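Local coordinates for protein tyrosine aminotransferase (Leishmania infantum, PDB 4IX8) that probably catalyses the pyridoxal phosphate-dependent transfer of the amino group of tyrosine to 2-oxoglutarate, at residues Ala203-Ile217 with Ile235-Asp249. Numbering follows the deposited sequence. Where two conformers were deposited one is given.
Sequences AAGMVDSHTKAFVII and IIDFCQQHQIPLISD
Phe214 meets Leu246 across two adjacent parallel strands and Phe238 on the helix that links them, a worked example of the beta-alpha-beta crossover in an aminotransferase of class I and II. Four backbone hydrogen bonds join strand 211-217 to residues 245-249, from Phe214 N to Pro245 O (3.1 Å) through to Asp249 N to Ile216 O (2.9 Å). The helical segment 235-242 runs back antiparallel to strand 211-217 and covers the sheet face that carries Phe214 and Ile216.

Packing is tightest around Phe214. With CG anti to the backbone N (chi1 -165°), its ring swings toward the helix; CD2 lies 3.6 Å from Phe238 CE1, the two ring planes inclined at 51°. Leu246 CD1 fills in at the ring's edge, Cys239 SG approaches obliquely, and Tyr188 stacks on the same ring. Farther along, Ile216 and Ile235 meet tip to tip through their CG2 methyls. On the other face, Asp249 OD2 is hydrogen-bonded to Tyr174 OH and lies close to N1 of the pyridoxal-phosphate-modified lysine at position 282, which puts the end of the strand at the cofactor.

The opposite end is looser and partly exposed. A Schellman motif closes the helix at Gln243, whose OE1 is hydrogen-bonded to Arg38 N of the second subunit. Here Ala204 CB lies 4.0 Å from His242 NE2, and Val207 CG2 sits over one face of the imidazole, 4.2 Å from its centroid.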
loop_
_atom_site.group_PDB
_atom_site.type_symbol
_atom_site.label_atom_id
_atom_site.label_comp_id
_atom_site.label_asym_id
_atom_site.label_seq_id
_atom_site.Cartn_x
_atom_site.Cartn_y
_atom_site.Cartn_z
ATOM N N ALA A 203 25.474 -18.488 8.619
ATOM C CA ALA A 203 24.260 -18.541 7.823
ATOM C C ALA A 203 24.091 -19.882 7.130
ATOM O O ALA A 203 22.969 -20.351 6.949
ATOM C CB ALA A 203 24.271 -17.451 6.798
ATOM N N ALA A 204 25.199 -20.498 6.737
ATOM C CA ALA A 204 25.151 -21.773 6.041
ATOM C C ALA A 204 24.421 -22.854 6.843
ATOM O O ALA A 204 23.686 -23.643 6.274
ATOM C CB ALA A 204 26.555 -22.232 5.713
ATOM N N GLY A 205 24.562 -22.838 8.166
ATOM C CA GLY A 205 23.975 -23.857 9.028
ATOM C C GLY A 205 22.487 -23.635 9.234
ATOM O O GLY A 205 21.801 -24.447 9.853
ATOM N N MET A 206 21.984 -22.512 8.756
ATOM C CA MET A 206 20.578 -22.189 8.951
ATOM C C MET A 206 19.696 -22.571 7.761
ATOM O O MET A 206 18.471 -22.393 7.814
ATOM C CB MET A 206 20.416 -20.709 9.200
ATOM C CG MET A 206 21.038 -20.268 10.487
ATOM S SD MET A 206 20.838 -18.482 10.524
ATOM C CE MET A 206 21.867 -18.129 11.982
ATOM N N VAL A 207 20.323 -22.971 6.660
ATOM C CA VAL A 207 19.595 -23.289 5.433
ATOM C C VAL A 207 19.010 -24.693 5.513
ATOM O O VAL A 207 19.708 -25.643 5.836
ATOM C CB VAL A 207 20.496 -23.188 4.196
ATOM C CG1 VAL A 207 19.719 -23.529 2.927
ATOM C CG2 VAL A 207 21.081 -21.782 4.082
ATOM N N ASP A 208 17.711 -24.815 5.264
ATOM C CA ASP A 208 17.140 -26.152 5.139
ATOM C C ASP A 208 16.182 -26.201 3.949
ATOM O O ASP A 208 16.103 -25.242 3.164
ATOM C CB ASP A 208 16.473 -26.578 6.447
ATOM C CG ASP A 208 15.355 -25.669 6.865
ATOM O OD1 ASP A 208 14.600 -25.154 5.987
ATOM O OD2 ASP A 208 15.169 -25.533 8.090
ATOM N N SER A 209 15.445 -27.300 3.834
ATOM C CA SER A 209 14.584 -27.554 2.688
ATOM C C SER A 209 13.472 -26.546 2.572
ATOM O O SER A 209 12.901 -26.374 1.496
ATOM C CB SER A 209 13.996 -28.990 2.777
ATOM O OG SER A 209 13.305 -29.195 4.005
ATOM N N HIS A 210 13.177 -25.846 3.663
ATOM C CA HIS A 210 12.095 -24.848 3.640
ATOM C C HIS A 210 12.609 -23.423 3.493
ATOM O O HIS A 210 11.828 -22.496 3.550
ATOM C CB HIS A 210 11.269 -24.922 4.906
ATOM C CG HIS A 210 10.484 -26.174 5.048
ATOM N ND1 HIS A 210 9.625 -26.628 4.082
ATOM C CD2 HIS A 210 10.443 -27.084 6.041
ATOM C CE1 HIS A 210 9.082 -27.760 4.474
ATOM N NE2 HIS A 210 9.549 -28.049 5.668
ATOM N N THR A 211 13.920 -23.244 3.337
ATOM C CA THR A 211 14.500 -21.908 3.208
ATOM C C THR A 211 14.312 -21.413 1.770
ATOM O O THR A 211 14.799 -22.058 0.854
ATOM C CB THR A 211 16.021 -21.924 3.524
ATOM O OG1 THR A 211 16.276 -22.413 4.846
ATOM C CG2 THR A 211 16.611 -20.600 3.385
ATOM N N LYS A 212 13.693 -20.252 1.568
ATOM C CA LYS A 212 13.296 -19.804 0.231
ATOM C C LYS A 212 14.018 -18.586 -0.311
ATOM O O LYS A 212 13.904 -18.292 -1.491
ATOM C CB LYS A 212 11.786 -19.521 0.190
ATOM C CG LYS A 212 10.953 -20.767 0.438
ATOM C CD LYS A 212 11.122 -21.826 -0.655
ATOM C CE LYS A 212 10.981 -23.243 -0.103
ATOM N NZ LYS A 212 9.566 -23.658 0.052
ATOM N N ALA A 213 14.745 -17.861 0.528
ATOM C CA ALA A 213 15.416 -16.657 0.074
ATOM C C ALA A 213 16.466 -16.207 1.079
ATOM O O ALA A 213 16.469 -16.629 2.226
ATOM C CB ALA A 213 14.387 -15.532 -0.168
ATOM N N PHE A 214 17.379 -15.380 0.598
ATOM C CA PHE A 214 18.380 -14.703 1.403
ATOM C C PHE A 214 18.159 -13.209 1.204
ATOM O O PHE A 214 18.221 -12.739 0.082
ATOM C CB PHE A 214 19.768 -15.086 0.956
ATOM C CG PHE A 214 20.846 -14.724 1.919
ATOM C CD1 PHE A 214 21.523 -13.531 1.796
ATOM C CD2 PHE A 214 21.226 -15.596 2.910
ATOM C CE1 PHE A 214 22.543 -13.190 2.688
ATOM C CE2 PHE A 214 22.241 -15.273 3.782
ATOM C CZ PHE A 214 22.904 -14.067 3.668
ATOM N N VAL A 215 17.873 -12.480 2.275
ATOM C CA VAL A 215 17.628 -11.057 2.183
ATOM C C VAL A 215 18.842 -10.263 2.662
ATOM O O VAL A 215 19.361 -10.542 3.744
ATOM C CB VAL A 215 16.440 -10.613 3.029
ATOM C CG1 VAL A 215 16.298 -9.111 2.942
ATOM C CG2 VAL A 215 15.144 -11.299 2.591
ATOM N N ILE A 216 19.292 -9.287 1.859
ATOM C CA ILE A 216 20.255 -8.319 2.339
ATOM C C ILE A 216 19.693 -6.921 2.209
ATOM O O ILE A 216 18.760 -6.674 1.423
ATOM C CB ILE A 216 21.610 -8.385 1.613
ATOM C CG1 ILE A 216 21.472 -8.033 0.155
ATOM C CG2 ILE A 216 22.274 -9.753 1.826
ATOM C CD1 ILE A 216 22.798 -7.935 -0.559
ATOM N N ILE A 217 20.210 -6.031 3.058
ATOM C CA ILE A 217 19.937 -4.617 2.987
ATOM C C ILE A 217 21.250 -3.880 2.782
ATOM O O ILE A 217 22.101 -3.875 3.648
ATOM C CB ILE A 217 19.225 -4.095 4.252
ATOM C CG1 ILE A 217 17.968 -4.932 4.574
ATOM C CG2 ILE A 217 18.837 -2.651 4.024
ATOM C CD1 ILE A 217 17.265 -4.554 5.863
ATOM N N ILE A 235 28.296 -12.965 -1.011
ATOM C CA ILE A 235 26.881 -13.193 -0.754
ATOM C C ILE A 235 26.230 -13.921 -1.938
ATOM O O ILE A 235 25.535 -14.917 -1.761
ATOM C CB ILE A 235 26.181 -11.886 -0.500
ATOM C CG1 ILE A 235 26.611 -11.335 0.859
ATOM C CG2 ILE A 235 24.694 -12.059 -0.525
ATOM C CD1 ILE A 235 26.299 -9.844 1.028
ATOM N N ILE A 236 26.527 -13.463 -3.145
ATOM C CA ILE A 236 26.022 -14.098 -4.344
ATOM C C ILE A 236 26.530 -15.525 -4.427
ATOM O O ILE A 236 25.738 -16.423 -4.652
ATOM C CB ILE A 236 26.430 -13.297 -5.578
ATOM C CG1 ILE A 236 25.631 -12.004 -5.572
ATOM C CG2 ILE A 236 26.148 -14.056 -6.888
ATOM C CD1 ILE A 236 26.034 -11.016 -6.656
ATOM N N ASP A 237 27.806 -15.762 -4.138
ATOM C CA ASP A 237 28.317 -17.127 -4.181
ATOM C C ASP A 237 27.574 -17.994 -3.185
ATOM O O ASP A 237 27.253 -19.138 -3.472
ATOM C CB ASP A 237 29.818 -17.201 -3.877
ATOM C CG ASP A 237 30.652 -16.629 -4.985
ATOM O OD1 ASP A 237 30.104 -16.491 -6.098
ATOM O OD2 ASP A 237 31.856 -16.367 -4.775
ATOM N N PHE A 238 27.285 -17.439 -2.022
ATOM C CA PHE A 238 26.520 -18.161 -1.022
ATOM C C PHE A 238 25.152 -18.615 -1.546
ATOM O O PHE A 238 24.720 -19.731 -1.311
ATOM C CB PHE A 238 26.360 -17.286 0.206
ATOM C CG PHE A 238 25.559 -17.911 1.289
ATOM C CD1 PHE A 238 24.188 -17.787 1.303
ATOM C CD2 PHE A 238 26.178 -18.616 2.306
ATOM C CE1 PHE A 238 23.444 -18.343 2.315
ATOM C CE2 PHE A 238 25.441 -19.177 3.321
ATOM C CZ PHE A 238 24.067 -19.042 3.320
ATOM N N CYS A 239 24.479 -17.721 -2.252
ATOM C CA CYS A 239 23.149 -17.989 -2.799
ATOM C C CYS A 239 23.231 -19.021 -3.915
ATOM O O CYS A 239 22.325 -19.820 -4.110
ATOM C CB CYS A 239 22.518 -16.675 -3.287
ATOM S SG CYS A 239 21.991 -15.640 -1.887
ATOM N N GLN A 240 24.348 -19.035 -4.626
ATOM C CA GLN A 240 24.559 -20.035 -5.650
ATOM C C GLN A 240 24.752 -21.445 -5.053
ATOM O O GLN A 240 24.136 -22.400 -5.491
ATOM C CB GLN A 240 25.760 -19.642 -6.484
ATOM C CG GLN A 240 26.139 -20.637 -7.583
ATOM C CD GLN A 240 25.036 -20.857 -8.613
ATOM O OE1 GLN A 240 24.467 -19.912 -9.147
ATOM N NE2 GLN A 240 24.731 -22.112 -8.896
ATOM N N GLN A 241 25.610 -21.556 -4.062
ATOM C CA GLN A 241 25.893 -22.801 -3.394
ATOM C C GLN A 241 24.608 -23.370 -2.810
ATOM O O GLN A 241 24.348 -24.562 -2.912
ATOM C CB GLN A 241 26.954 -22.587 -2.297
ATOM N N HIS A 242 23.787 -22.521 -2.210
ATOM C CA HIS A 242 22.584 -23.009 -1.554
ATOM C C HIS A 242 21.330 -22.963 -2.436
ATOM O O HIS A 242 20.262 -23.404 -2.020
ATOM C CB HIS A 242 22.383 -22.221 -0.279
ATOM C CG HIS A 242 23.464 -22.457 0.710
ATOM N ND1 HIS A 242 23.476 -23.564 1.533
ATOM C CD2 HIS A 242 24.613 -21.789 0.964
ATOM C CE1 HIS A 242 24.573 -23.550 2.271
ATOM N NE2 HIS A 242 25.280 -22.486 1.944
ATOM N N GLN A 243 21.461 -22.429 -3.651
ATOM C CA GLN A 243 20.368 -22.411 -4.626
ATOM C C GLN A 243 19.099 -21.754 -4.096
ATOM O O GLN A 243 17.983 -22.296 -4.239
ATOM C CB GLN A 243 20.068 -23.831 -5.115
ATOM C CG GLN A 243 21.136 -24.375 -6.078
ATOM C CD GLN A 243 20.846 -25.801 -6.510
ATOM O OE1 GLN A 243 19.793 -26.077 -7.068
ATOM N NE2 GLN A 243 21.766 -26.717 -6.232
ATOM N N ILE A 244 19.274 -20.565 -3.522
ATOM C CA ILE A 244 18.163 -19.725 -3.137
ATOM C C ILE A 244 18.356 -18.368 -3.772
ATOM O O ILE A 244 19.498 -17.926 -3.924
ATOM C CB ILE A 244 18.080 -19.585 -1.622
ATOM C CG1 ILE A 244 19.449 -19.185 -1.053
ATOM C CG2 ILE A 244 17.619 -20.909 -0.995
ATOM C CD1 ILE A 244 19.437 -18.944 0.456
ATOM N N PRO A 245 17.254 -17.687 -4.120
ATOM C CA PRO A 245 17.295 -16.346 -4.704
ATOM C C PRO A 245 17.742 -15.296 -3.698
ATOM O O PRO A 245 17.589 -15.499 -2.499
ATOM C CB PRO A 245 15.851 -16.095 -5.115
ATOM C CG PRO A 245 15.066 -16.933 -4.162
ATOM C CD PRO A 245 15.881 -18.182 -3.998
ATOM N N LEU A 246 18.308 -14.210 -4.204
ATOM C CA LEU A 246 18.800 -13.129 -3.392
ATOM C C LEU A 246 17.923 -11.911 -3.526
ATOM O O LEU A 246 17.734 -11.399 -4.641
ATOM C CB LEU A 246 20.232 -12.799 -3.812
ATOM C CG LEU A 246 20.940 -11.620 -3.141
ATOM C CD1 LEU A 246 21.035 -11.811 -1.641
ATOM C CD2 LEU A 246 22.375 -11.429 -3.718
ATOM N N ILE A 247 17.394 -11.433 -2.395
ATOM C CA ILE A 247 16.598 -10.207 -2.358
ATOM C C ILE A 247 17.450 -9.104 -1.720
ATOM O O ILE A 247 17.924 -9.267 -0.613
ATOM C CB ILE A 247 15.305 -10.381 -1.544
ATOM C CG1 ILE A 247 14.483 -11.543 -2.101
ATOM C CG2 ILE A 247 14.519 -9.091 -1.502
ATOM C CD1 ILE A 247 13.295 -11.907 -1.268
ATOM N N SER A 248 17.631 -7.995 -2.422
ATOM C CA SER A 248 18.529 -6.944 -1.989
ATOM C C SER A 248 17.809 -5.638 -1.932
ATOM O O SER A 248 17.383 -5.118 -2.966
ATOM C CB SER A 248 19.699 -6.834 -2.943
ATOM O OG SER A 248 20.625 -5.874 -2.515
ATOM N N ASP A 249 17.681 -5.100 -0.722
ATOM C CA ASP A 249 17.051 -3.799 -0.506
ATOM C C ASP A 249 18.082 -2.690 -0.721
ATOM O O ASP A 249 18.900 -2.427 0.140
ATOM C CB ASP A 249 16.460 -3.731 0.885
ATOM C CG ASP A 249 15.561 -2.527 1.082
ATOM O OD1 ASP A 249 15.814 -1.481 0.429
ATOM O OD2 ASP A 249 14.634 -2.627 1.924
#